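Local coordinates for gentamicin resistance protein (Enterococcus gallinarum, PDB 6CTZ), which phosphorylates the 2''-hydroxyl of aminoglycoside antibiotics such as kanamycin and gentamicin, probably with GTP as donor, and so confers resistance to them, at residues M7-T10 with S16-S19; L146-A151 with V262-V267; P179-Y184 with I255-L260. The protein carries 2 engineered substitutions. All coordinates share one frame; numbering follows the deposited sequence.

The three contacts sample both lobes of a kinase-like fold. Contact 1 comes first in the chain and belongs to the N-terminal lobe, where helix 2-11 and the loop leading into strand 20-25 lie beside the five-stranded antiparallel sheet. Contacts 2 and 3 lie in the largely helical C-terminal lobe, on the other side of the chain's centre; their centres are about 42 Å and 48 Å from that of contact 1. They share helix 251-276, with centres about 14 Å apart, and contact 3 is nested inside the loop that contact 2 closes. This helix therefore links peripheral packing at 179-184 with the kanamycin pocket at D265 and Q266.

Contact 1. Residues M7-T10 with S16-S19; sequences MIMT and SIQS
M9 near the end of helix 2-11 faces the loop 16-19, the closest backbone approach being 7.0 Å between M9 CA and S16 CA, and no hydrogen bond joins the two segments. The chain turns back here in the N-terminal lobe of the kinase-like fold, between its first helix and strand 20-25, the first strand of the five-stranded antiparallel sheet. I17 does most of the work from the loop side. Its CG1 is anti to its own carbonyl carbon (chi1 -67°) and the chain runs on extended, which carries CD1 out toward the helix. There CD1 meets two neighbours: I8 CG2 lies 4.1 Å from I17 CD1, and M9 CG lies 3.7 Å from I17 CD1. M9 is modelled in two conformers, so its side-chain distances are less certain than those of I8. The two helix residues approach I17 differently. I8 presents its CG2 branch and crosses I17 at about a right angle, whereas M9 runs obliquely past it, with M9 CG also 3.9 Å from I17 CG1 in the same conformer. I8 is the buried partner: it reaches down onto F40 and F42 of strand 38-43 and onto I32 and V34 of strand 29-34. I17 touches V34 as well, so the contact continues the apolar packing of helix against sheet toward the protein's edge. On the loop side N35 bonds the backbone of S16, Q18 and S19. Backbone I17 N is buried here without a hydrogen-bonding partner in the model.

Contact 2. Residues L146-A151 with V262-V267; sequences LLLSEA and VTFDQV. With KAN (kanamycin a), chain E.
L148 of helix 141-155 fits as a single knob into a hole on helix 251-276, where two helices of the C-terminal lobe of this kinase-like fold pack together. The hole is framed by F264, V267, S268 and L271. CG of L148 is anti to its backbone N (chi1 -179°), which carries it toward the opposite helix; the turn about the next bond (chi2 66°) then sets one methyl against F264 and the other against V267. On the phenylalanine side, L148 CD2 is 3.8 Å from F264 CB, near the root of that side chain, and approaches the ring obliquely. On the valine side, L148 CD1 is 3.8 Å from V267 CG1. The leucine crosses both partners at a slant. F264 turns its ring toward helix 162-176, where it stacks with F172, a residue L148 also touches; three helices thus close round this packing. No polar bond spans the two segments. On helix 141-155, S149 OG turns back to give a hydrogen bond of 2.7 Å to L146 O, which also accepts from E150 N.

D265 and Q266 point the other way, into the aminoglycoside pocket, so the helix packed by L148 also presents groups to the substrate. D265 OD1 accepts a weak bond from kanamycin O15, and Y229 OH holds the same oxygen. Kanamycin O6 sits between two candidate acceptors, 2.6 Å from Q266 OE1 and 3.0 Å from D265 OD2. The clearest bond comes from the bent glutamine side chain: Q266 NE2 donates to kanamycin O7 at 2.9 Å, with an N-H...O angle of 161°.

Contact 3. Residues P179-Y184 with I255-L260; sequences PVYTRY and IRKVSL
Y181 of the short helix 179-182 packs against R256, K257 and L260 of helix 251-276, a helix-on-helix contact in the C-terminal lobe of the kinase-like fold. From the start of the segment, V180 leads in: in one of its two modelled conformers CG1 lies over the centre of the Y181 ring, on the face opposite L260, a placement to be taken with caution. Y181 comes next and supplies most of the contact. L260 CD1 sits over the ring in a CH-pi contact, 4.2 Å from the Y181 centroid and 28° off the ring normal. K257 CB comes obliquely to 3.6 Å from Y181 CD1, while at the far end Y181 OH reaches within 3.3 Å of R256 CG. Y175 of helix 162-176 also touches the tyrosine.

The ring and K257 slide past each other in opposite directions. In the lysine, CG is anti to the backbone N (chi1 -177°) and every later torsion is also near 180°, which draws the aliphatic chain past the tyrosine until K257 CE passes 3.3 Å from Y181 O. D222 and D224 both form salt bridges with its ammonium. After T182 the helix stops, and the carbonyl of R183 turns to a water beside this lysine. That water accepts from K257 NZ at 2.8 Å, and its oxygen lies 2.7 Å from both V180 O and R183 O.

Contact 1. Residues M7-T10 with S16-S19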
# COMPACT_ATOMS: atom_id res chain seq x y z
N MET A 7 -11.91 -1.35 -25.80
CA MET A 7 -11.30 -2.59 -25.32
C MET A 7 -12.29 -3.39 -24.49
O MET A 7 -12.40 -4.61 -24.65
CB MET A 7 -10.06 -2.28 -24.49
CG MET A 7 -8.85 -1.92 -25.32
SD MET A 7 -7.34 -1.89 -24.34
CE MET A 7 -7.62 -0.42 -23.34
N ILE A 8 -13.01 -2.72 -23.60
CA ILE A 8 -13.95 -3.42 -22.72
C ILE A 8 -15.05 -4.08 -23.54
O ILE A 8 -15.35 -5.27 -23.38
CB ILE A 8 -14.52 -2.44 -21.68
CG1 ILE A 8 -13.42 -1.98 -20.71
CG2 ILE A 8 -15.65 -3.09 -20.91
CD1 ILE A 8 -13.86 -0.84 -19.83
N MET A 9 -15.65 -3.33 -24.46
CA MET A 9 -16.79 -3.89 -25.17
C MET A 9 -16.39 -4.95 -26.18
O MET A 9 -17.15 -5.90 -26.40
CB MET A 9 -17.64 -2.78 -25.78
CG MET A 9 -18.38 -2.02 -24.69
SD MET A 9 -19.67 -0.97 -25.34
CE MET A 9 -18.69 0.27 -26.19
N THR A 10 -15.22 -4.81 -26.81
CA THR A 10 -14.72 -5.84 -27.71
C THR A 10 -14.56 -7.17 -26.98
O THR A 10 -14.97 -8.23 -27.49
CB THR A 10 -13.38 -5.41 -28.29
OG1 THR A 10 -13.56 -4.28 -29.14
CG2 THR A 10 -12.75 -6.55 -29.08
N SER A 16 -22.66 -3.68 -21.72
CA SER A 16 -23.14 -2.57 -22.53
C SER A 16 -22.91 -1.30 -21.73
O SER A 16 -23.47 -1.13 -20.65
CB SER A 16 -24.63 -2.72 -22.84
OG SER A 16 -25.12 -1.59 -23.53
N ILE A 17 -22.08 -0.41 -22.27
CA ILE A 17 -21.60 0.74 -21.51
C ILE A 17 -22.56 1.90 -21.69
O ILE A 17 -22.76 2.40 -22.80
CB ILE A 17 -20.17 1.10 -21.91
CG1 ILE A 17 -19.21 -0.01 -21.47
CG2 ILE A 17 -19.78 2.41 -21.29
CD1 ILE A 17 -17.76 0.26 -21.78
N GLN A 18 -23.20 2.31 -20.59
CA GLN A 18 -24.07 3.47 -20.54
C GLN A 18 -23.41 4.68 -19.92
O GLN A 18 -23.80 5.81 -20.22
CB GLN A 18 -25.34 3.15 -19.75
CG GLN A 18 -26.29 2.17 -20.42
CD GLN A 18 -26.04 0.73 -20.01
OE1 GLN A 18 -25.73 0.44 -18.86
NE2 GLN A 18 -26.18 -0.19 -20.97
N SER A 19 -22.42 4.47 -19.06
CA SER A 19 -21.73 5.57 -18.44
C SER A 19 -20.34 5.13 -18.11
O SER A 19 -20.15 4.01 -17.80
CB SER A 19 -22.41 6.02 -17.16
OG SER A 19 -22.31 5.11 -16.09

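Contact 2. Residues L146-A151 with V262-V267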
# COMPACT_ATOMS: atom_id res chain seq x y z
N LEU A 146 19.16 -1.84 2.07
CA LEU A 146 20.55 -1.66 1.69
C LEU A 146 20.66 -1.06 0.29
O LEU A 146 21.41 -0.09 0.08
CB LEU A 146 21.28 -3.00 1.76
CG LEU A 146 22.74 -3.00 1.31
CD1 LEU A 146 23.57 -2.10 2.20
CD2 LEU A 146 23.30 -4.42 1.31
N LEU A 147 19.92 -1.61 -0.67
CA LEU A 147 19.92 -1.06 -2.02
C LEU A 147 19.42 0.38 -2.03
O LEU A 147 19.95 1.23 -2.76
CB LEU A 147 19.07 -1.93 -2.94
CG LEU A 147 19.60 -3.34 -3.19
CD1 LEU A 147 18.61 -4.15 -3.99
CD2 LEU A 147 20.94 -3.26 -3.90
N LEU A 148 18.40 0.67 -1.22
CA LEU A 148 17.90 2.04 -1.12
C LEU A 148 18.99 2.99 -0.62
O LEU A 148 19.16 4.08 -1.16
CB LEU A 148 16.68 2.09 -0.20
CG LEU A 148 16.03 3.46 -0.03
CD1 LEU A 148 15.42 3.91 -1.34
CD2 LEU A 148 14.97 3.41 1.06
N SER A 149 19.74 2.58 0.41
CA SER A 149 20.76 3.46 0.95
C SER A 149 21.83 3.79 -0.08
O SER A 149 22.39 4.89 -0.06
CB SER A 149 21.38 2.86 2.21
OG SER A 149 22.23 1.78 1.89
N GLU A 150 22.12 2.86 -0.99
CA GLU A 150 23.07 3.15 -2.06
C GLU A 150 22.49 4.16 -3.05
O GLU A 150 23.21 5.04 -3.54
CB GLU A 150 23.47 1.86 -2.77
CG GLU A 150 24.11 0.83 -1.84
CD GLU A 150 24.33 -0.51 -2.50
OE1 GLU A 150 24.02 -0.64 -3.71
OE2 GLU A 150 24.80 -1.45 -1.82
N ALA A 151 21.22 4.05 -3.38
CA ALA A 151 20.60 4.97 -4.29
C ALA A 151 20.51 6.35 -3.73
O ALA A 151 20.60 7.31 -4.43
CB ALA A 151 19.22 4.47 -4.68
N VAL A 262 9.18 4.69 7.90
CA VAL A 262 8.60 5.94 7.41
C VAL A 262 9.67 6.84 6.81
O VAL A 262 9.46 7.45 5.76
CB VAL A 262 7.79 6.65 8.51
CG1 VAL A 262 7.37 8.04 8.06
CG2 VAL A 262 6.56 5.85 8.89
N THR A 263 10.83 6.96 7.48
CA THR A 263 11.95 7.70 6.90
C THR A 263 12.30 7.16 5.52
O THR A 263 12.46 7.91 4.56
CB THR A 263 13.18 7.64 7.81
OG1 THR A 263 12.86 8.20 9.10
CG2 THR A 263 14.36 8.42 7.18
N PHE A 264 12.43 5.83 5.41
CA PHE A 264 12.82 5.25 4.14
C PHE A 264 11.74 5.47 3.08
O PHE A 264 12.06 5.66 1.90
CB PHE A 264 13.13 3.76 4.31
CG PHE A 264 14.15 3.48 5.39
CD1 PHE A 264 15.13 4.42 5.71
CD2 PHE A 264 14.12 2.29 6.10
CE1 PHE A 264 16.06 4.16 6.72
CE2 PHE A 264 15.03 2.04 7.11
CZ PHE A 264 16.01 2.97 7.41
N ASP A 265 10.47 5.49 3.49
CA ASP A 265 9.40 5.83 2.56
C ASP A 265 9.55 7.24 2.01
O ASP A 265 9.33 7.48 0.82
CB ASP A 265 8.04 5.65 3.22
CG ASP A 265 6.90 5.99 2.29
OD1 ASP A 265 6.76 5.31 1.25
OD2 ASP A 265 6.14 6.93 2.57
N GLN A 266 9.94 8.19 2.85
CA GLN A 266 10.14 9.56 2.40
C GLN A 266 11.27 9.61 1.38
O GLN A 266 11.15 10.29 0.41
CB GLN A 266 10.34 10.51 3.56
CG GLN A 266 9.22 10.61 4.55
CD GLN A 266 7.84 10.82 3.95
OE1 GLN A 266 7.44 10.10 3.10
NE2 GLN A 266 7.16 11.75 4.39
N VAL A 267 12.34 8.87 1.58
CA VAL A 267 13.44 8.79 0.62
C VAL A 267 12.92 8.20 -0.67
O VAL A 267 13.21 8.71 -1.72
CB VAL A 267 14.56 7.87 1.17
CG1 VAL A 267 15.55 7.46 0.12
CG2 VAL A 267 15.23 8.55 2.30
C1 KAN E . 3.62 9.96 -0.03
C2 KAN E . 4.61 10.66 0.90
C3 KAN E . 3.85 11.51 1.90
C4 KAN E . 3.02 12.51 1.11
C5 KAN E . 2.07 11.80 0.15
C6 KAN E . 1.29 12.79 -0.71
C7 KAN E . 1.03 5.33 0.01
C8 KAN E . 1.84 5.91 -1.16
C9 KAN E . 2.76 7.02 -0.65
C10 KAN E . 1.99 8.11 0.08
C11 KAN E . 1.14 7.51 1.20
C12 KAN E . 0.21 6.43 0.67
C13 KAN E . 3.02 4.95 -3.05
C14 KAN E . 2.98 3.61 -3.76
C15 KAN E . 3.90 2.63 -3.03
C16 KAN E . 5.30 3.22 -2.94
C17 KAN E . 5.25 4.60 -2.31
C18 KAN E . 6.63 5.23 -2.35
N1 KAN E . 0.45 12.04 -1.62
N2 KAN E . 0.35 8.54 1.88
N3 KAN E . 0.17 4.26 -0.48
N4 KAN E . 3.96 1.32 -3.67
O5 KAN E . 2.73 10.86 -0.70
O6 KAN E . 5.38 9.67 1.59
O7 KAN E . 4.75 12.20 2.77
O8 KAN E . 2.28 13.32 2.02
O9 KAN E . 2.88 9.01 0.75
O10 KAN E . 3.43 7.61 -1.78
O11 KAN E . 2.57 4.80 -1.70
O12 KAN E . 4.36 5.43 -3.05
O13 KAN E . 1.62 3.16 -3.80
O14 KAN E . 6.17 2.41 -2.13
O15 KAN E . 6.56 6.53 -1.75

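Contact 3. Residues P179-Y184 with I255-L260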
# COMPACT_ATOMS: atom_id res chain seq x y z
N PRO A 179 19.87 -6.05 14.93
CA PRO A 179 19.07 -7.26 14.63
C PRO A 179 17.66 -7.20 15.17
O PRO A 179 16.77 -7.87 14.62
CB PRO A 179 19.88 -8.39 15.30
CG PRO A 179 21.28 -7.87 15.32
CD PRO A 179 21.17 -6.39 15.54
N VAL A 180 17.41 -6.42 16.22
CA VAL A 180 16.05 -6.27 16.72
C VAL A 180 15.13 -5.73 15.63
O VAL A 180 13.92 -6.00 15.65
CB VAL A 180 16.03 -5.41 18.01
CG1 VAL A 180 16.36 -3.96 17.71
CG2 VAL A 180 14.69 -5.54 18.72
N TYR A 181 15.67 -5.00 14.66
CA TYR A 181 14.89 -4.49 13.53
C TYR A 181 15.02 -5.35 12.29
O TYR A 181 14.05 -5.51 11.56
CB TYR A 181 15.31 -3.06 13.17
CG TYR A 181 15.22 -2.08 14.30
CD1 TYR A 181 14.17 -2.12 15.21
CD2 TYR A 181 16.21 -1.12 14.47
CE1 TYR A 181 14.10 -1.21 16.26
CE2 TYR A 181 16.15 -0.21 15.51
CZ TYR A 181 15.09 -0.27 16.41
OH TYR A 181 15.03 0.63 17.45
N THR A 182 16.21 -5.90 12.01
CA THR A 182 16.45 -6.53 10.71
C THR A 182 16.03 -7.99 10.65
O THR A 182 15.81 -8.50 9.54
CB THR A 182 17.92 -6.40 10.31
OG1 THR A 182 18.74 -7.09 11.26
CG2 THR A 182 18.35 -4.94 10.24
N ARG A 183 15.92 -8.67 11.78
CA ARG A 183 15.52 -10.07 11.79
C ARG A 183 14.01 -10.18 11.99
O ARG A 183 13.45 -9.51 12.87
CB ARG A 183 16.27 -10.85 12.88
CG ARG A 183 17.78 -10.87 12.67
CD ARG A 183 18.47 -11.82 13.64
NE ARG A 183 17.99 -13.19 13.49
CZ ARG A 183 18.57 -14.11 12.72
NH1 ARG A 183 19.66 -13.81 12.03
NH2 ARG A 183 18.06 -15.33 12.65
N TYR A 184 13.36 -10.99 11.17
CA TYR A 184 11.91 -11.16 11.28
C TYR A 184 11.53 -12.51 10.71
O TYR A 184 12.30 -13.14 9.98
CB TYR A 184 11.16 -10.02 10.56
CG TYR A 184 11.47 -9.91 9.07
CD1 TYR A 184 10.74 -10.64 8.14
CD2 TYR A 184 12.49 -9.09 8.61
CE1 TYR A 184 11.01 -10.54 6.79
CE2 TYR A 184 12.77 -8.99 7.25
CZ TYR A 184 12.03 -9.72 6.35
OH TYR A 184 12.29 -9.63 4.99
N ILE A 255 7.36 1.01 17.42
CA ILE A 255 7.08 2.30 16.79
C ILE A 255 8.36 2.90 16.22
O ILE A 255 8.36 3.48 15.13
CB ILE A 255 6.37 3.25 17.77
CG1 ILE A 255 4.91 2.85 17.94
CG2 ILE A 255 6.51 4.71 17.33
CD1 ILE A 255 4.01 3.14 16.72
N ARG A 256 9.48 2.78 16.96
CA ARG A 256 10.75 3.24 16.42
C ARG A 256 11.08 2.52 15.11
O ARG A 256 11.45 3.16 14.11
CB ARG A 256 11.87 3.05 17.44
CG ARG A 256 13.25 3.38 16.87
CD ARG A 256 13.36 4.82 16.39
NE ARG A 256 13.06 5.79 17.44
CZ ARG A 256 13.94 6.25 18.32
NH1 ARG A 256 15.21 5.85 18.28
NH2 ARG A 256 13.54 7.12 19.24
N LYS A 257 10.93 1.20 15.09
CA LYS A 257 11.18 0.44 13.87
C LYS A 257 10.31 0.95 12.72
O LYS A 257 10.80 1.19 11.61
CB LYS A 257 10.90 -1.03 14.11
CG LYS A 257 11.20 -1.91 12.91
CD LYS A 257 10.85 -3.36 13.18
CE LYS A 257 11.02 -4.20 11.93
NZ LYS A 257 10.67 -5.63 12.16
N VAL A 258 9.01 1.10 12.97
CA VAL A 258 8.13 1.56 11.90
C VAL A 258 8.48 2.99 11.49
O VAL A 258 8.39 3.34 10.30
CB VAL A 258 6.65 1.41 12.32
CG1 VAL A 258 5.73 1.90 11.20
CG2 VAL A 258 6.34 -0.04 12.61
N SER A 259 8.91 3.82 12.44
CA SER A 259 9.29 5.19 12.08
C SER A 259 10.51 5.20 11.17
O SER A 259 10.64 6.09 10.32
CB SER A 259 9.54 6.01 13.35
OG SER A 259 10.83 5.77 13.89
N LEU A 260 11.41 4.22 11.32
CA LEU A 260 12.52 4.08 10.38
C LEU A 260 11.99 3.76 8.99
O LEU A 260 12.42 4.36 8.00
CB LEU A 260 13.50 3.02 10.88
CG LEU A 260 14.30 3.45 12.13
CD1 LEU A 260 14.89 2.23 12.84
CD2 LEU A 260 15.39 4.45 11.79
O HOH W 1 12.29 -7.24 13.84